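Molybdenum-binding-protein (Azotobacter vinelandii, PDB 1H9M) binds molybdate in the cytoplasm, apparently cooperatively, and probably serves molybdenum homeostasis as a trimer of chains with two TOBE domains each. Local coordinates at residues A39-L44 with I134-V139. Sequence-based numbering, arbitrary orientation.
With MOO (molybdate ion), chain F; MOO (molybdate ion), chain B.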
loop_
_atom_site.group_PDB
_atom_site.type_symbol
_atom_site.label_atom_id
_atom_site.label_comp_id
_atom_site.label_asym_id
_atom_site.label_seq_id
_atom_site.Cartn_x
_atom_site.Cartn_y
_atom_site.Cartn_z
ATOM N N ALA A 39 -15.222 0.309 2.548
ATOM C CA ALA A 39 -15.141 -1.121 2.255
ATOM C C ALA A 39 -13.663 -1.570 2.500
ATOM O O ALA A 39 -12.801 -0.792 2.094
ATOM C CB ALA A 39 -15.518 -1.351 0.791
ATOM N N ALA A 40 -13.518 -2.766 2.990
ATOM C CA ALA A 40 -12.189 -3.302 3.165
ATOM C C ALA A 40 -12.071 -4.681 2.573
ATOM O O ALA A 40 -13.049 -5.411 2.483
ATOM C CB ALA A 40 -11.746 -3.396 4.612
ATOM N N VAL A 41 -10.896 -5.000 2.017
ATOM C CA VAL A 41 -10.616 -6.365 1.589
ATOM C C VAL A 41 -9.307 -6.736 2.519
ATOM O O VAL A 41 -8.628 -6.521 2.455
ATOM C CB VAL A 41 -10.137 -6.422 0.136
ATOM C CG1 VAL A 41 -9.862 -7.874 -0.287
ATOM C CG2 VAL A 41 -11.337 -6.018 -0.775
ATOM N N VAL A 42 -9.903 -8.054 3.107
ATOM C CA VAL A 42 -8.897 -8.698 4.012
ATOM C C VAL A 42 -8.861 -10.202 3.616
ATOM O O VAL A 42 -9.743 -10.634 2.871
ATOM C CB VAL A 42 -9.365 -8.652 5.500
ATOM C CG1 VAL A 42 -9.208 -7.195 5.910
ATOM C CG2 VAL A 42 -10.769 -9.177 5.801
ATOM N N THR A 43 -7.876 -10.967 4.079
ATOM C CA THR A 43 -7.920 -12.413 3.729
ATOM C C THR A 43 -9.134 -13.068 4.385
ATOM O O THR A 43 -9.597 -12.649 5.434
ATOM C CB THR A 43 -6.696 -13.149 4.181
ATOM O OG1 THR A 43 -6.472 -13.042 5.645
ATOM C CG2 THR A 43 -5.450 -12.550 3.500
ATOM N N LEU A 44 -9.643 -14.092 3.692
ATOM C CA LEU A 44 -10.770 -14.840 4.279
ATOM C C LEU A 44 -10.423 -15.476 5.611
ATOM O O LEU A 44 -11.224 -15.508 6.548
ATOM C CB LEU A 44 -11.166 -15.944 3.283
ATOM C CG LEU A 44 -12.367 -16.811 3.697
ATOM C CD1 LEU A 44 -13.581 -15.996 4.033
ATOM C CD2 LEU A 44 -12.678 -17.792 2.542
ATOM N N ILE A 134 -9.279 6.029 -0.471
ATOM C CA ILE A 134 -8.515 4.866 0.062
ATOM C C ILE A 134 -9.021 3.594 -0.611
ATOM O O ILE A 134 -10.199 3.308 -0.749
ATOM C CB ILE A 134 -8.791 4.715 1.562
ATOM C CG1 ILE A 134 -8.567 6.032 2.312
ATOM C CG2 ILE A 134 -7.915 3.620 2.195
ATOM C CD1 ILE A 134 -9.091 6.047 3.726
ATOM N N LYS A 135 -8.053 2.900 -1.273
ATOM C CA LYS A 135 -8.382 1.622 -1.905
ATOM C C LYS A 135 -8.756 0.640 -0.819
ATOM O O LYS A 135 -8.178 0.521 0.268
ATOM C CB LYS A 135 -7.042 1.170 -2.582
ATOM C CG LYS A 135 -7.367 0.133 -3.687
ATOM C CD LYS A 135 -6.116 -0.188 -4.511
ATOM C CE LYS A 135 -6.347 -1.530 -5.198
ATOM N NZ LYS A 135 -7.122 -1.448 -6.460
ATOM N N ALA A 136 -9.758 -0.234 -1.151
ATOM C CA ALA A 136 -10.268 -1.210 -0.201
ATOM C C ALA A 136 -9.212 -2.167 0.338
ATOM O O ALA A 136 -9.249 -2.597 1.509
ATOM C CB ALA A 136 -11.424 -2.104 -0.706
ATOM N N SER A 137 -8.201 -2.479 -0.472
ATOM C CA SER A 137 -7.148 -3.385 -0.053
ATOM C C SER A 137 -6.128 -2.743 0.861
ATOM O O SER A 137 -5.201 -3.461 1.313
ATOM C CB SER A 137 -6.499 -4.004 -1.315
ATOM O OG SER A 137 -6.012 -2.957 -2.125
ATOM N N ASN A 138 -6.275 -1.464 1.171
ATOM C CA ASN A 138 -5.326 -0.778 2.071
ATOM C C ASN A 138 -5.987 -0.502 3.434
ATOM O O ASN A 138 -5.731 0.524 4.062
ATOM C CB ASN A 138 -4.915 0.551 1.485
ATOM C CG ASN A 138 -4.031 0.295 0.245
ATOM O OD1 ASN A 138 -4.200 1.083 -0.696
ATOM N ND2 ASN A 138 -3.213 -0.746 0.315
ATOM N N VAL A 139 -7.055 -1.258 3.744
ATOM C CA VAL A 139 -7.663 -1.060 5.053
ATOM C C VAL A 139 -7.472 -2.252 5.968
ATOM O O VAL A 139 -7.921 -3.373 5.579
ATOM C CB VAL A 139 -9.160 -0.783 4.893
ATOM C CG1 VAL A 139 -9.841 -0.521 6.275
ATOM C CG2 VAL A 139 -9.427 0.442 3.999
HETATM MO MO MOO F . -5.088 -8.957 5.914
HETATM O O1 MOO F . -3.393 -9.231 6.208
HETATM O O2 MOO F . -5.764 -7.471 6.633
HETATM O O3 MOO F . -5.290 -8.644 4.149
HETATM O O4 MOO F . -6.126 -10.391 6.179
HETATM MO MO MOO B . -10.698 -0.962 -5.071
HETATM O O1 MOO B . -11.054 -0.073 -3.615
HETATM O O2 MOO B . -9.684 -0.110 -6.266
HETATM O O3 MOO B . -9.649 -2.355 -4.614
HETATM O O4 MOO B . -12.116 -1.765 -5.811
#
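A136 fits its CB against the edge strand at A39 and V41, the tight part of the contact. V41 N donates to A136 O at 3.0 Å, approaching from above the carbonyl plane. The same oxygen takes a CA-H...O contact from A40 CA at 3.4 Å. A136 CB sits 3.4 Å from A39 O. V41 has CG1 anti to the backbone N (chi1 -180°), and CG2, beside the N, is the methyl that meets A136 CB at 3.9 Å. Next to this, V139 sets CB 3.7 Å from A40 CB, a buried apolar pair. The contact is looser at S137, partly exposed, where V41 CB stays 4.3 Å from S137 CA, and at V42, whose CG1 merely approaches V139 O. Both segments continue into molybdate sites shared between subunits: T43 binds one ion through N and OG1, while A136 N points at O1 of the other (2.8 Å) and, in one of its two deposited conformers, K135 NZ reaches O2 of that ion. The loop links strand 129-134 of one antiparallel sheet to strand 140-143 of the other, passing beside strand 37-43, outermost in that sheet within the chain; strand 25-32 pairs with 37-43, and V139 packs onto strand 57-62.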